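Local structure of MCG133388, isoform CRA_f (Mus musculus, 4ZPO) at residues 248-252 and 265-271; 147-152 and 164-170. The protein probably acts as a calcium-dependent cell-adhesion protein in establishing and maintaining specific neuronal connections, this chain being its first three extracellular cadherin (EC1-3) domains. Residues are numbered along the deposited sequence.

Interaction 1: residues 248-252 and 265-271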
loop_
_atom_site.group_PDB
_atom_site.type_symbol
_atom_site.label_atom_id
_atom_site.label_comp_id
_atom_site.label_asym_id
_atom_site.label_seq_id
_atom_site.Cartn_x
_atom_site.Cartn_y
_atom_site.Cartn_z
ATOM N N LEU A 248 -16.268 21.242 21.656
ATOM C CA LEU A 248 -15.680 22.099 22.678
ATOM C C LEU A 248 -16.690 22.604 23.708
ATOM O O LEU A 248 -17.900 22.584 23.476
ATOM C CB LEU A 248 -14.975 23.286 22.014
ATOM C CG LEU A 248 -15.552 23.785 20.685
ATOM C CD1 LEU A 248 -16.901 24.465 20.875
ATOM C CD2 LEU A 248 -14.568 24.718 19.993
ATOM N N ASP A 249 -16.172 23.052 24.848
ATOM C CA ASP A 249 -16.993 23.616 25.913
ATOM C C ASP A 249 -16.531 25.027 26.260
ATOM O O ASP A 249 -15.332 25.285 26.372
ATOM C CB ASP A 249 -16.942 22.731 27.163
ATOM C CG ASP A 249 -17.582 21.375 26.946
ATOM O OD1 ASP A 249 -18.678 21.323 26.348
ATOM O OD2 ASP A 249 -16.987 20.360 27.369
ATOM N N TYR A 250 -17.484 25.938 26.429
ATOM C CA TYR A 250 -17.169 27.312 26.803
ATOM C C TYR A 250 -17.199 27.492 28.319
ATOM O O TYR A 250 -18.000 26.862 29.009
ATOM C CB TYR A 250 -18.147 28.288 26.145
ATOM C CG TYR A 250 -18.112 28.295 24.634
ATOM C CD1 TYR A 250 -17.173 29.050 23.944
ATOM C CD2 TYR A 250 -19.028 27.557 23.896
ATOM C CE1 TYR A 250 -17.140 29.064 22.562
ATOM C CE2 TYR A 250 -19.003 27.563 22.512
ATOM C CZ TYR A 250 -18.058 28.318 21.851
ATOM O OH TYR A 250 -18.030 28.329 20.475
ATOM N N SER A 251 -16.324 28.357 28.826
ATOM C CA SER A 251 -16.283 28.675 30.252
ATOM C C SER A 251 -15.457 29.933 30.511
ATOM O O SER A 251 -14.631 30.321 29.686
ATOM C CB SER A 251 -15.707 27.506 31.054
ATOM O OG SER A 251 -14.316 27.365 30.822
ATOM N N PHE A 252 -15.683 30.563 31.661
ATOM C CA PHE A 252 -14.870 31.700 32.080
ATOM C C PHE A 252 -13.454 31.249 32.406
ATOM O O PHE A 252 -13.195 30.053 32.552
ATOM C CB PHE A 252 -15.478 32.394 33.303
ATOM C CG PHE A 252 -16.819 33.018 33.051
ATOM C CD1 PHE A 252 -16.933 34.161 32.277
ATOM C CD2 PHE A 252 -17.964 32.477 33.611
ATOM C CE1 PHE A 252 -18.168 34.743 32.051
ATOM C CE2 PHE A 252 -19.202 33.053 33.390
ATOM C CZ PHE A 252 -19.304 34.188 32.609
ATOM N N GLY A 265 -23.309 35.482 32.587
ATOM C CA GLY A 265 -23.410 34.035 32.600
ATOM C C GLY A 265 -23.428 33.472 31.193
ATOM O O GLY A 265 -24.322 33.780 30.404
ATOM N N LEU A 266 -22.437 32.647 30.873
ATOM C CA LEU A 266 -22.330 32.078 29.535
ATOM C C LEU A 266 -22.888 30.661 29.474
ATOM O O LEU A 266 -22.784 29.899 30.434
ATOM C CB LEU A 266 -20.872 32.092 29.059
ATOM C CG LEU A 266 -19.840 31.227 29.789
ATOM C CD1 LEU A 266 -19.686 29.861 29.132
ATOM C CD2 LEU A 266 -18.500 31.939 29.854
ATOM N N ASP A 267 -23.486 30.321 28.337
ATOM C CA ASP A 267 -23.934 28.959 28.080
ATOM C C ASP A 267 -22.758 28.162 27.524
ATOM O O ASP A 267 -22.267 28.458 26.436
ATOM C CB ASP A 267 -25.114 28.950 27.103
ATOM C CG ASP A 267 -25.809 27.598 27.022
ATOM O OD1 ASP A 267 -25.171 26.564 27.310
ATOM O OD2 ASP A 267 -27.005 27.570 26.659
ATOM N N PRO A 268 -22.300 27.150 28.277
ATOM C CA PRO A 268 -21.141 26.334 27.898
ATOM C C PRO A 268 -21.292 25.659 26.534
ATOM O O PRO A 268 -20.288 25.308 25.914
ATOM C CB PRO A 268 -21.075 25.287 29.013
ATOM C CG PRO A 268 -21.748 25.928 30.175
ATOM C CD PRO A 268 -22.849 26.751 29.584
ATOM N N SER A 269 -22.529 25.485 26.079
ATOM C CA SER A 269 -22.787 24.836 24.798
ATOM C C SER A 269 -22.851 25.837 23.646
ATOM O O SER A 269 -22.095 25.731 22.680
ATOM C CB SER A 269 -24.087 24.032 24.860
ATOM O OG SER A 269 -23.976 22.950 25.769
ATOM N N SER A 270 -23.754 26.808 23.754
ATOM C CA SER A 270 -23.984 27.761 22.670
ATOM C C SER A 270 -22.961 28.895 22.665
ATOM O O SER A 270 -22.723 29.520 21.632
ATOM C CB SER A 270 -25.398 28.340 22.761
ATOM O OG SER A 270 -25.566 29.104 23.943
ATOM N N GLY A 271 -22.360 29.159 23.820
ATOM C CA GLY A 271 -21.386 30.229 23.940
ATOM C C GLY A 271 -22.044 31.585 24.098
ATOM O O GLY A 271 -21.388 32.623 23.997
#
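The ring of Tyr250 lies against the turn 267-271, with Gly271 over one face: Gly271 CA sits 3.9 Å from the ring centroid, a CH-pi contact, and 3.6 Å from Tyr250 CD2. Glycine suits this place twice over, since its phi is positive and a CB would come within about 3.1 Å of Tyr250 CE2. The backbone of the tyrosine is held as well, Tyr250 N donating to Pro268 O at 2.9 Å in a nearly straight hydrogen bond. The turn that offers this carbonyl is braced internally: Asp267 OD1 accepts from Ser269 N at 3.1 Å, an Asx turn, and Gly271 N donates to Asp267 O at 2.7 Å. Two residues along the strand, the Phe252 ring meets Leu266, whose CD2 stands 3.4 Å from the ring centroid, almost on its normal, while Leu266 CD1 packs 3.7 Å from Tyr250 CB. Strands 248-252 and 264-266 are outermost in the two sheets of this cadherin domain, so the contact joins the sheets of its beta-sandwich along one edge. Beyond the turn, the Tyr250 hydroxyl is hydrogen-bonded to Ala237 N of strand 231-238. The contact is thus mainly apolar, and a single cross-segment hydrogen bond adds a directional link.

Interaction 2: residues 147-152 and 164-170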
loop_
_atom_site.group_PDB
_atom_site.type_symbol
_atom_site.label_atom_id
_atom_site.label_comp_id
_atom_site.label_asym_id
_atom_site.label_seq_id
_atom_site.Cartn_x
_atom_site.Cartn_y
_atom_site.Cartn_z
ATOM N N SER A 147 3.868 13.060 -1.653
ATOM C CA SER A 147 4.516 14.130 -0.902
ATOM C C SER A 147 4.758 13.743 0.559
ATOM O O SER A 147 5.194 14.568 1.367
ATOM C CB SER A 147 3.676 15.409 -0.968
ATOM O OG SER A 147 2.370 15.187 -0.465
ATOM N N HIS A 148 4.475 12.490 0.900
ATOM C CA HIS A 148 4.596 12.054 2.288
ATOM C C HIS A 148 5.389 10.761 2.461
ATOM O O HIS A 148 6.066 10.578 3.475
ATOM C CB HIS A 148 3.209 11.880 2.909
ATOM C CG HIS A 148 2.435 13.156 3.026
ATOM N ND1 HIS A 148 2.656 14.070 4.034
ATOM C CD2 HIS A 148 1.441 13.668 2.264
ATOM C CE1 HIS A 148 1.831 15.092 3.886
ATOM N NE2 HIS A 148 1.084 14.873 2.819
ATOM N N PHE A 149 5.304 9.866 1.483
ATOM C CA PHE A 149 5.913 8.546 1.619
ATOM C C PHE A 149 7.103 8.321 0.691
ATOM O O PHE A 149 7.235 8.969 -0.347
ATOM C CB PHE A 149 4.870 7.455 1.368
ATOM C CG PHE A 149 3.787 7.403 2.407
ATOM C CD1 PHE A 149 4.001 6.764 3.615
ATOM C CD2 PHE A 149 2.553 7.986 2.171
ATOM C CE1 PHE A 149 3.007 6.710 4.573
ATOM C CE2 PHE A 149 1.553 7.935 3.125
ATOM C CZ PHE A 149 1.781 7.296 4.327
ATOM N N SER A 150 7.965 7.391 1.089
ATOM C CA SER A 150 9.086 6.953 0.268
ATOM C C SER A 150 9.098 5.430 0.210
ATOM O O SER A 150 8.593 4.764 1.115
ATOM C CB SER A 150 10.410 7.479 0.822
ATOM O OG SER A 150 11.505 7.020 0.050
ATOM N N LEU A 151 9.674 4.878 -0.853
ATOM C CA LEU A 151 9.709 3.431 -1.019
ATOM C C LEU A 151 11.099 2.864 -0.749
ATOM O O LEU A 151 12.096 3.353 -1.280
ATOM C CB LEU A 151 9.251 3.042 -2.426
ATOM C CG LEU A 151 9.114 1.540 -2.686
ATOM C CD1 LEU A 151 8.142 0.913 -1.698
ATOM C CD2 LEU A 151 8.671 1.280 -4.116
ATOM N N HIS A 152 11.152 1.832 0.085
ATOM C CA HIS A 152 12.403 1.149 0.388
ATOM C C HIS A 152 12.250 -0.353 0.173
ATOM O O HIS A 152 11.327 -0.973 0.702
ATOM C CB HIS A 152 12.845 1.440 1.823
ATOM C CG HIS A 152 14.133 0.782 2.204
ATOM N ND1 HIS A 152 14.190 -0.350 2.993
ATOM C CD2 HIS A 152 15.418 1.090 1.905
ATOM C CE1 HIS A 152 15.448 -0.706 3.161
ATOM N NE2 HIS A 152 16.216 0.154 2.511
ATOM N N GLU A 164 8.572 -1.750 1.509
ATOM C CA GLU A 164 7.958 -1.125 2.675
ATOM C C GLU A 164 7.843 0.384 2.486
ATOM O O GLU A 164 8.647 0.994 1.782
ATOM C CB GLU A 164 8.760 -1.440 3.941
ATOM C CG GLU A 164 10.196 -0.940 3.909
ATOM C CD GLU A 164 10.963 -1.286 5.169
ATOM O OE1 GLU A 164 10.373 -1.911 6.076
ATOM O OE2 GLU A 164 12.158 -0.934 5.252
ATOM N N LEU A 165 6.837 0.979 3.117
ATOM C CA LEU A 165 6.640 2.422 3.048
ATOM C C LEU A 165 7.461 3.143 4.109
ATOM O O LEU A 165 7.484 2.737 5.270
ATOM C CB LEU A 165 5.159 2.775 3.211
ATOM C CG LEU A 165 4.238 2.477 2.028
ATOM C CD1 LEU A 165 2.816 2.926 2.331
ATOM C CD2 LEU A 165 4.757 3.148 0.769
ATOM N N VAL A 166 8.136 4.212 3.700
ATOM C CA VAL A 166 8.885 5.047 4.630
ATOM C C VAL A 166 8.319 6.462 4.640
ATOM O O VAL A 166 8.344 7.158 3.624
ATOM C CB VAL A 166 10.383 5.097 4.277
ATOM C CG1 VAL A 166 11.121 6.019 5.236
ATOM C CG2 VAL A 166 10.982 3.700 4.307
ATOM N N LEU A 167 7.804 6.880 5.791
ATOM C CA LEU A 167 7.206 8.202 5.926
ATOM C C LEU A 167 8.275 9.291 5.922
ATOM O O LEU A 167 9.209 9.258 6.723
ATOM C CB LEU A 167 6.371 8.280 7.206
ATOM C CG LEU A 167 5.476 9.510 7.365
ATOM C CD1 LEU A 167 4.481 9.594 6.219
ATOM C CD2 LEU A 167 4.754 9.471 8.700
ATOM N N GLU A 168 8.135 10.253 5.015
ATOM C CA GLU A 168 9.098 11.345 4.901
ATOM C C GLU A 168 8.606 12.604 5.606
ATOM O O GLU A 168 9.355 13.246 6.341
ATOM C CB GLU A 168 9.388 11.649 3.430
ATOM C CG GLU A 168 10.120 10.539 2.691
ATOM C CD GLU A 168 11.582 10.430 3.087
ATOM O OE1 GLU A 168 12.094 11.354 3.754
ATOM O OE2 GLU A 168 12.220 9.418 2.729
ATOM N N GLN A 169 7.345 12.955 5.374
ATOM C CA GLN A 169 6.750 14.125 6.008
ATOM C C GLN A 169 5.536 13.745 6.847
ATOM O O GLN A 169 4.836 12.780 6.542
ATOM C CB GLN A 169 6.360 15.167 4.959
ATOM C CG GLN A 169 7.543 15.856 4.303
ATOM C CD GLN A 169 7.121 16.984 3.381
ATOM O OE1 GLN A 169 5.945 17.119 3.044
ATOM N NE2 GLN A 169 8.083 17.804 2.972
ATOM N N GLN A 170 5.291 14.515 7.902
ATOM C CA GLN A 170 4.196 14.236 8.822
ATOM C C GLN A 170 2.833 14.376 8.152
ATOM O O GLN A 170 2.568 15.357 7.458
ATOM C CB GLN A 170 4.276 15.162 10.038
ATOM C CG GLN A 170 3.142 14.987 11.035
ATOM C CD GLN A 170 3.062 13.577 11.586
ATOM O OE1 GLN A 170 2.467 12.688 10.974
ATOM N NE2 GLN A 170 3.662 13.365 12.752
#
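Strands 149-156 and 160-167 form a beta hairpin in the second cadherin domain, and its paired ends show how an antiparallel ladder separates its two faces. At Glu164 the backbone makes a hydrogen-bonded pair with His152: Glu164 N donates to His152 O at 3.0 Å, and His152 N to Glu164 O at 3.1 Å; on the face with Val166, His152 ND1 also donates to Glu164 OE2 at 3.1 Å. Leu165 then turns to the face shared with Phe149 and Leu151, where Leu165 CB lies 4.2 Å from Phe149 CD1; Leu143 of strand 138-143, in the other sheet, packs on all three, placing this face in the sandwich interior. Val166 returns to the Ser150 side in the next hydrogen-bonded pair, with Ser150 N to Val166 O at 2.6 Å and Val166 N to Ser150 O at 2.7 Å. Leu167 again faces inward, its CD1 4.0 Å from the Phe149 ring centroid in a CH-pi contact, while Leu165 CD1 occupies the opposite face of that ring. Past the strand end, His148 O accepts from Glu168 N at 2.6 Å and, weakly, from Gln169 N at 3.3 Å.

How the interactions relate
Interactions 1 and 2 belong to successive cadherin domains, their centres 42 Å apart and their nearest atoms about 22 Å apart, so they do not touch. They illustrate two ways of building the same kind of sandwich: interaction 2 pairs neighbouring strands within one sheet, whereas interaction 1 bridges from an edge strand of one sheet to an edge strand and following turn of the other. The calcium sites at the junction between the domains lie near both. The side chain of Gln170 comes within about 6 Å of a bound calcium and about 5 Å of that of Glu115, a calcium ligand; the side chain of Leu248 is about 7 Å from a calcium and about 4 Å from that of Asp239, a ligand of a different calcium ion from those of Glu115.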